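Beta-N-acetylhexosaminidase (Arthrobacter aurescens, PDB 3RCN) probably hydrolyses terminal non-reducing N-acetyl-D-hexosamine residues in N-acetyl-beta-D-hexosaminides, as a glycoside hydrolase of family 20. Local coordinates at residues 15-26 against 124-135; 49-57 against 115-125. All coordinates share one frame; numbering follows the deposited sequence.

Overall arrangement
Both contacts lie in the N-terminal family 20 domain 2, each centred about 30 Å from the centre of the chain and away from the predicted proton donor Glu316. Their centres are about 19 Å apart. Interaction 1 pairs strand 16-26, outermost in its mixed sheet within this chain, with strand 125-134. Interaction 2 sets the end of helix 39-53 against the loop 115-125. Along the chain interaction 2 comes between the strands of interaction 1 and runs into the second of them. Gly124 and Trp125 belong to both, and the backbone O of Leu26 packs against Trp55 CH2. Sheet and helix end are therefore joined directly at Trp125.

Interaction 1: 15-26 against 124-135; sequences WSFSAGTGELEL and GWSVPRVSVEDK
The Trp15 indole has one face covered by the side chain of Lys135. Lys135 CD sits 3.6 Å from the centroid of the five-membered ring of Trp15, a CH-pi contact. The chain then bends so that Lys135 NZ lies 4.2 Å from the centroid of the six-membered ring, a cation-pi pair 14° off the ring normal. Beside them Trp15 N donates to Asp134 OD1, which it meets from above the carboxylate plane. Trp483 holds both residues from outside: its NE1 bonds Asp134 OD1, and its backbone O bonds Trp15 NE1. An alanine in place of Trp15 would probably leave the Lys135 ammonium without its aromatic face and the Trp483 carbonyl without its indole donor.

From here strand 16-26, outermost in the mixed sheet of domain 2 within this chain, runs antiparallel to strand 125-134, which pairs onward with strand 80-84. Ser16 with Glu133 and Ser18 with Ser131 are hydrogen-bonded pairs. Phe17 has its CG anti to the backbone N (chi1 175°), which carries the ring along the sheet face to Val132 and Val130. Phe17 CZ is 3.7 Å from Val130 CG1. The register then shifts by two residues between Ala19 and Glu23, a beta bulge. Arg129 spans it: its N donates to Gly22 O, while NH1 makes a weak bond of 3.4 Å to Thr21 O.

Beyond the bulge, Leu24 with Val127 and Leu26 with Trp125 are hydrogen-bonded pairs. Leu24 CB and Leu26 CG both reach Val127 CG2. Leu26, Val127 and Val130 also pack on helix 95-109. Ser126 OG donates to the anti lone pair of Glu25 OE1, 3.1 Å away. Main-chain bonds thus join the strands on both sides of the bulge, and at the Trp15 end side chains add to them, with Asp134 OD1 taking two donors.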
# COMPACT_ATOMS: atom_id res chain seq x y z
N TRP A 15 -24.59 1.48 -20.17
CA TRP A 15 -25.93 1.15 -20.63
C TRP A 15 -26.10 1.22 -22.15
O TRP A 15 -26.70 0.32 -22.74
CB TRP A 15 -26.99 1.95 -19.88
CG TRP A 15 -27.30 1.34 -18.55
CD1 TRP A 15 -26.43 1.13 -17.51
CD2 TRP A 15 -28.57 0.83 -18.11
NE1 TRP A 15 -27.08 0.53 -16.46
CE2 TRP A 15 -28.39 0.34 -16.80
CE3 TRP A 15 -29.83 0.75 -18.69
CZ2 TRP A 15 -29.43 -0.23 -16.07
CZ3 TRP A 15 -30.87 0.19 -17.96
CH2 TRP A 15 -30.66 -0.29 -16.66
N SER A 16 -25.57 2.27 -22.78
CA SER A 16 -25.50 2.31 -24.25
C SER A 16 -24.13 2.74 -24.77
O SER A 16 -23.49 3.65 -24.24
CB SER A 16 -26.60 3.20 -24.83
OG SER A 16 -26.35 4.57 -24.60
N PHE A 17 -23.67 2.07 -25.83
CA PHE A 17 -22.34 2.33 -26.39
C PHE A 17 -22.36 2.28 -27.92
O PHE A 17 -22.88 1.34 -28.50
CB PHE A 17 -21.34 1.32 -25.84
CG PHE A 17 -19.96 1.42 -26.44
CD1 PHE A 17 -19.64 0.71 -27.59
CD2 PHE A 17 -18.98 2.20 -25.84
CE1 PHE A 17 -18.35 0.79 -28.15
CE2 PHE A 17 -17.71 2.28 -26.40
CZ PHE A 17 -17.39 1.58 -27.56
N SER A 18 -21.78 3.29 -28.55
CA SER A 18 -21.59 3.30 -30.01
C SER A 18 -20.21 3.80 -30.40
O SER A 18 -19.76 4.84 -29.92
CB SER A 18 -22.65 4.16 -30.69
OG SER A 18 -22.26 4.46 -32.02
N ALA A 19 -19.53 3.08 -31.28
CA ALA A 19 -18.21 3.51 -31.73
C ALA A 19 -18.31 4.36 -32.99
O ALA A 19 -19.06 4.03 -33.92
CB ALA A 19 -17.30 2.32 -31.95
N GLY A 20 -17.58 5.46 -33.01
CA GLY A 20 -17.44 6.26 -34.22
C GLY A 20 -16.25 5.76 -35.02
O GLY A 20 -15.83 4.61 -34.88
N THR A 21 -15.70 6.63 -35.85
CA THR A 21 -14.56 6.24 -36.66
C THR A 21 -13.30 6.94 -36.18
O THR A 21 -13.30 8.15 -35.94
CB THR A 21 -14.80 6.54 -38.15
OG1 THR A 21 -15.97 5.83 -38.58
CG2 THR A 21 -13.61 6.10 -38.99
N GLY A 22 -12.23 6.18 -36.03
CA GLY A 22 -10.93 6.75 -35.71
C GLY A 22 -10.61 6.94 -34.24
O GLY A 22 -11.25 6.37 -33.35
N GLU A 23 -9.60 7.77 -34.01
CA GLU A 23 -9.02 8.02 -32.70
C GLU A 23 -8.71 9.51 -32.57
O GLU A 23 -8.13 10.11 -33.48
CB GLU A 23 -7.71 7.24 -32.56
CG GLU A 23 -7.82 5.73 -32.72
CD GLU A 23 -7.77 4.98 -31.39
OE1 GLU A 23 -7.29 5.55 -30.39
OE2 GLU A 23 -8.22 3.81 -31.34
N LEU A 24 -9.10 10.11 -31.45
CA LEU A 24 -8.67 11.47 -31.14
C LEU A 24 -7.39 11.38 -30.35
O LEU A 24 -7.32 10.63 -29.37
CB LEU A 24 -9.73 12.21 -30.33
CG LEU A 24 -9.27 13.56 -29.78
CD1 LEU A 24 -9.24 14.59 -30.88
CD2 LEU A 24 -10.20 14.01 -28.68
N GLU A 25 -6.37 12.12 -30.78
CA GLU A 25 -5.07 12.08 -30.12
C GLU A 25 -4.95 13.20 -29.10
O GLU A 25 -5.22 14.36 -29.39
CB GLU A 25 -3.94 12.21 -31.14
CG GLU A 25 -3.26 10.89 -31.48
CD GLU A 25 -3.51 10.48 -32.92
OE1 GLU A 25 -4.18 9.45 -33.14
OE2 GLU A 25 -3.05 11.20 -33.83
N LEU A 26 -4.51 12.83 -27.90
CA LEU A 26 -4.27 13.79 -26.83
C LEU A 26 -2.79 13.98 -26.65
O LEU A 26 -2.06 13.02 -26.41
CB LEU A 26 -4.86 13.30 -25.52
CG LEU A 26 -6.31 12.82 -25.50
CD1 LEU A 26 -6.62 12.32 -24.12
CD2 LEU A 26 -7.26 13.93 -25.90
N GLY A 124 1.90 10.67 -27.78
CA GLY A 124 0.47 10.86 -27.85
C GLY A 124 -0.22 9.65 -27.27
O GLY A 124 0.32 8.54 -27.24
N TRP A 125 -1.44 9.87 -26.80
CA TRP A 125 -2.30 8.78 -26.42
C TRP A 125 -3.50 8.94 -27.30
O TRP A 125 -3.75 10.03 -27.81
CB TRP A 125 -2.74 8.87 -24.97
CG TRP A 125 -1.65 8.76 -23.96
CD1 TRP A 125 -0.43 9.35 -24.01
CD2 TRP A 125 -1.69 8.00 -22.75
NE1 TRP A 125 0.30 9.01 -22.89
CE2 TRP A 125 -0.45 8.18 -22.10
CE3 TRP A 125 -2.66 7.19 -22.15
CZ2 TRP A 125 -0.15 7.57 -20.88
CZ3 TRP A 125 -2.35 6.59 -20.93
CH2 TRP A 125 -1.12 6.79 -20.32
N SER A 126 -4.24 7.87 -27.49
CA SER A 126 -5.42 7.98 -28.31
C SER A 126 -6.67 7.45 -27.62
O SER A 126 -6.65 6.39 -27.00
CB SER A 126 -5.19 7.28 -29.63
OG SER A 126 -4.22 8.00 -30.36
N VAL A 127 -7.74 8.22 -27.74
CA VAL A 127 -9.06 7.78 -27.33
C VAL A 127 -9.89 7.47 -28.56
O VAL A 127 -10.12 8.34 -29.40
CB VAL A 127 -9.80 8.87 -26.53
CG1 VAL A 127 -9.70 8.60 -25.04
CG2 VAL A 127 -9.23 10.24 -26.87
N PRO A 128 -10.35 6.21 -28.69
CA PRO A 128 -11.23 5.88 -29.81
C PRO A 128 -12.47 6.78 -29.78
O PRO A 128 -12.91 7.15 -28.70
CB PRO A 128 -11.62 4.42 -29.53
CG PRO A 128 -11.25 4.17 -28.10
CD PRO A 128 -10.09 5.05 -27.82
N ARG A 129 -13.00 7.16 -30.94
CA ARG A 129 -14.16 8.04 -30.94
C ARG A 129 -15.41 7.23 -30.67
O ARG A 129 -15.74 6.31 -31.41
CB ARG A 129 -14.26 8.82 -32.26
CG ARG A 129 -13.19 9.89 -32.40
CD ARG A 129 -13.51 10.87 -33.52
NE ARG A 129 -12.46 11.87 -33.68
CZ ARG A 129 -11.31 11.66 -34.33
NH1 ARG A 129 -11.07 10.47 -34.87
NH2 ARG A 129 -10.40 12.63 -34.43
N VAL A 130 -16.10 7.58 -29.58
CA VAL A 130 -17.30 6.86 -29.16
C VAL A 130 -18.34 7.80 -28.56
O VAL A 130 -18.04 8.94 -28.19
CB VAL A 130 -16.99 5.80 -28.08
CG1 VAL A 130 -15.99 4.80 -28.57
CG2 VAL A 130 -16.49 6.47 -26.81
N SER A 131 -19.56 7.29 -28.47
CA SER A 131 -20.61 7.95 -27.71
C SER A 131 -21.08 6.96 -26.66
O SER A 131 -21.45 5.83 -26.99
CB SER A 131 -21.78 8.33 -28.62
OG SER A 131 -21.32 8.79 -29.88
N VAL A 132 -21.04 7.37 -25.40
CA VAL A 132 -21.52 6.52 -24.31
C VAL A 132 -22.58 7.23 -23.47
O VAL A 132 -22.45 8.41 -23.15
CB VAL A 132 -20.38 6.10 -23.37
CG1 VAL A 132 -20.87 5.09 -22.34
CG2 VAL A 132 -19.22 5.55 -24.17
N GLU A 133 -23.63 6.50 -23.12
CA GLU A 133 -24.63 7.00 -22.18
C GLU A 133 -24.81 5.99 -21.05
O GLU A 133 -25.06 4.81 -21.30
CB GLU A 133 -25.96 7.27 -22.89
CG GLU A 133 -25.94 8.52 -23.75
CD GLU A 133 -27.18 8.66 -24.62
OE1 GLU A 133 -28.22 8.05 -24.27
OE2 GLU A 133 -27.10 9.37 -25.65
N ASP A 134 -24.69 6.47 -19.82
CA ASP A 134 -24.53 5.57 -18.69
C ASP A 134 -25.20 6.05 -17.40
O ASP A 134 -25.16 7.24 -17.08
CB ASP A 134 -23.04 5.36 -18.44
CG ASP A 134 -22.72 3.96 -17.95
OD1 ASP A 134 -23.67 3.18 -17.73
OD2 ASP A 134 -21.52 3.65 -17.80
N LYS A 135 -25.80 5.12 -16.67
CA LYS A 135 -26.33 5.35 -15.33
C LYS A 135 -26.21 4.08 -14.49
O LYS A 135 -26.06 2.99 -15.04
CB LYS A 135 -27.79 5.84 -15.39
CG LYS A 135 -28.84 4.74 -15.39
CD LYS A 135 -28.95 4.03 -16.74
CE LYS A 135 -30.34 4.24 -17.34
NZ LYS A 135 -31.44 3.94 -16.36

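Interaction 2: 49-57 against 115-125; sequences LGGATGWDL and RQAPVVAVEGW
Helix 39-53 ends at Thr53, and Gly54 leaves helical geometry with a positive phi of 66°, a value that favours glycine. Thr53 opens an ST turn across Gly54: its OG1 accepts from Trp55 N at 2.8 Å. The same hydroxyl donates to Leu49 O, which also accepts from Thr53 N on the opposite face of its carbonyl plane. These bonds fix the rotation of Thr53, with OG1 between the backbone N and the carbonyl carbon (chi1 70°).

That rotation sends the methyl over Trp125. Thr53 CG2 lies 3.9 Å from the centroid of the six-membered ring of Trp125, a CH-pi contact over the face. Trp55 adds a T-shaped stack, its edge directed at the face of the Trp125 five-membered ring. The planes stand at 69°, and Trp55 CZ2 comes 3.3 Å from Trp125 CD1. Thr53 CB covers one face of the Trp55 indole. Thr53 thus touches both tryptophans. Leu109 of helix 95-109 also packs on Trp125. Val122, poorly ordered, lies alongside Trp55, with its O near the plane of the indole at the edge.

Farther along the loop, Pro118 packs its ring on the last turn of the helix. Pro118 CD is 3.5 Å from Gly51 O, and Pro118 CG approaches Gly54 N. Ala52 CB rests 3.4 Å from Arg115 O. The Arg115 guanidinium leads away to the second subunit, where its NH1 forms salt bridges with Glu228 and Asp225 of that subunit. The loop thus connects the helix end with the dimer interface. No direct hydrogen bond joins the two segments, but a water bridges them, 2.8 Å from Ala52 O and 3.0 Å from Val119 N, whose N-H it accepts.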
# COMPACT_ATOMS: atom_id res chain seq x y z
N LEU A 49 -4.61 11.23 -14.10
CA LEU A 49 -4.13 11.18 -15.46
C LEU A 49 -2.79 11.91 -15.61
O LEU A 49 -1.94 11.49 -16.38
CB LEU A 49 -5.17 11.77 -16.40
CG LEU A 49 -4.98 11.62 -17.90
CD1 LEU A 49 -4.96 10.14 -18.29
CD2 LEU A 49 -6.08 12.35 -18.61
N GLY A 50 -2.62 12.99 -14.86
CA GLY A 50 -1.34 13.68 -14.82
C GLY A 50 -0.24 12.74 -14.34
O GLY A 50 0.85 12.68 -14.92
N GLY A 51 -0.52 12.01 -13.27
CA GLY A 51 0.41 11.03 -12.76
C GLY A 51 0.74 9.98 -13.81
O GLY A 51 1.89 9.57 -13.96
N ALA A 52 -0.27 9.54 -14.56
CA ALA A 52 -0.01 8.47 -15.51
C ALA A 52 0.68 8.94 -16.79
O ALA A 52 1.42 8.17 -17.39
CB ALA A 52 -1.29 7.70 -15.82
N THR A 53 0.36 10.15 -17.25
CA THR A 53 0.97 10.73 -18.44
C THR A 53 2.17 11.68 -18.29
O THR A 53 2.84 11.96 -19.27
CB THR A 53 -0.05 11.55 -19.22
OG1 THR A 53 -0.36 12.74 -18.48
CG2 THR A 53 -1.31 10.74 -19.50
N GLY A 54 2.45 12.15 -17.08
CA GLY A 54 3.38 13.26 -16.94
C GLY A 54 2.91 14.59 -17.54
O GLY A 54 3.68 15.54 -17.62
N TRP A 55 1.66 14.68 -17.96
CA TRP A 55 1.16 15.96 -18.50
C TRP A 55 0.78 17.00 -17.44
O TRP A 55 0.46 16.65 -16.30
CB TRP A 55 -0.00 15.74 -19.45
CG TRP A 55 0.30 14.87 -20.60
CD1 TRP A 55 1.53 14.61 -21.12
CD2 TRP A 55 -0.64 14.13 -21.38
NE1 TRP A 55 1.41 13.75 -22.19
CE2 TRP A 55 0.09 13.44 -22.36
CE3 TRP A 55 -2.03 13.99 -21.34
CZ2 TRP A 55 -0.52 12.62 -23.30
CZ3 TRP A 55 -2.63 13.17 -22.27
CH2 TRP A 55 -1.88 12.50 -23.24
N ASP A 56 0.80 18.28 -17.82
CA ASP A 56 0.33 19.36 -16.95
C ASP A 56 -1.18 19.34 -16.68
O ASP A 56 -1.61 19.54 -15.54
CB ASP A 56 0.71 20.72 -17.55
CG ASP A 56 2.09 21.18 -17.14
OD1 ASP A 56 2.37 22.39 -17.23
OD2 ASP A 56 2.91 20.33 -16.72
N LEU A 57 -1.97 19.11 -17.72
CA LEU A 57 -3.43 19.08 -17.60
C LEU A 57 -3.97 20.33 -16.90
O LEU A 57 -4.78 20.24 -15.99
CB LEU A 57 -3.91 17.81 -16.90
CG LEU A 57 -3.73 16.58 -17.79
CD1 LEU A 57 -4.21 15.29 -17.13
CD2 LEU A 57 -4.45 16.82 -19.13
N ARG A 115 -1.74 3.58 -14.10
CA ARG A 115 -0.49 3.58 -13.37
C ARG A 115 -0.30 4.91 -12.62
O ARG A 115 -0.90 5.92 -12.97
CB ARG A 115 0.68 3.34 -14.32
CG ARG A 115 0.57 2.05 -15.12
CD ARG A 115 1.07 0.85 -14.33
NE ARG A 115 0.94 -0.39 -15.09
CZ ARG A 115 1.39 -1.57 -14.67
NH1 ARG A 115 2.03 -1.66 -13.51
NH2 ARG A 115 1.23 -2.66 -15.42
N GLN A 116 0.54 4.90 -11.59
CA GLN A 116 0.83 6.10 -10.83
C GLN A 116 2.03 6.89 -11.39
O GLN A 116 2.32 7.98 -10.92
CB GLN A 116 1.05 5.76 -9.34
CG GLN A 116 -0.17 5.08 -8.67
CD GLN A 116 0.08 4.72 -7.20
OE1 GLN A 116 0.53 5.55 -6.40
NE2 GLN A 116 -0.21 3.47 -6.84
N ALA A 117 2.72 6.32 -12.37
CA ALA A 117 3.78 7.02 -13.12
C ALA A 117 3.76 6.53 -14.57
O ALA A 117 3.31 5.42 -14.82
CB ALA A 117 5.14 6.80 -12.48
N PRO A 118 4.24 7.35 -15.52
CA PRO A 118 4.09 6.88 -16.91
C PRO A 118 4.91 5.64 -17.23
O PRO A 118 6.11 5.62 -16.97
CB PRO A 118 4.62 8.06 -17.74
CG PRO A 118 4.69 9.23 -16.80
CD PRO A 118 4.92 8.65 -15.43
N VAL A 119 4.28 4.61 -17.78
CA VAL A 119 4.98 3.46 -18.33
C VAL A 119 5.10 3.47 -19.85
O VAL A 119 5.54 2.49 -20.46
CB VAL A 119 4.43 2.12 -17.81
CG1 VAL A 119 4.44 2.12 -16.28
CG2 VAL A 119 3.05 1.86 -18.39
N VAL A 120 4.63 4.54 -20.49
CA VAL A 120 4.67 4.59 -21.94
C VAL A 120 5.34 5.86 -22.49
O VAL A 120 5.79 6.72 -21.74
CB VAL A 120 3.26 4.43 -22.55
CG1 VAL A 120 2.75 3.01 -22.29
CG2 VAL A 120 2.31 5.47 -21.98
N ALA A 121 5.40 5.94 -23.82
CA ALA A 121 6.10 7.01 -24.53
C ALA A 121 5.58 8.42 -24.20
O ALA A 121 6.36 9.35 -24.04
CB ALA A 121 6.04 6.77 -26.03
N VAL A 122 4.26 8.55 -24.12
CA VAL A 122 3.60 9.82 -23.84
C VAL A 122 3.77 10.88 -24.95
O VAL A 122 3.51 12.07 -24.73
CB VAL A 122 4.08 10.36 -22.46
CG1 VAL A 122 4.57 11.82 -22.52
CG2 VAL A 122 2.99 10.16 -21.41
N GLU A 123 4.08 10.43 -26.16
CA GLU A 123 4.15 11.35 -27.30
C GLU A 123 2.72 11.70 -27.68
O GLU A 123 2.37 12.88 -27.83
CB GLU A 123 4.89 10.72 -28.48
CG GLU A 123 6.34 10.36 -28.20
CD GLU A 123 7.15 11.52 -27.65
OE1 GLU A 123 6.81 12.69 -27.96
OE2 GLU A 123 8.12 11.27 -26.90
N GLY A 124 1.90 10.67 -27.78
CA GLY A 124 0.47 10.86 -27.85
C GLY A 124 -0.22 9.65 -27.27
O GLY A 124 0.32 8.54 -27.24
N TRP A 125 -1.44 9.87 -26.80
CA TRP A 125 -2.30 8.78 -26.42
C TRP A 125 -3.50 8.94 -27.30
O TRP A 125 -3.75 10.03 -27.81
CB TRP A 125 -2.74 8.87 -24.97
CG TRP A 125 -1.65 8.76 -23.96
CD1 TRP A 125 -0.43 9.35 -24.01
CD2 TRP A 125 -1.69 8.00 -22.75
NE1 TRP A 125 0.30 9.01 -22.89
CE2 TRP A 125 -0.45 8.18 -22.10
CE3 TRP A 125 -2.66 7.19 -22.15
CZ2 TRP A 125 -0.15 7.57 -20.88
CZ3 TRP A 125 -2.35 6.59 -20.93
CH2 TRP A 125 -1.12 6.79 -20.32
O HOH W 1 1.43 5.38 -17.70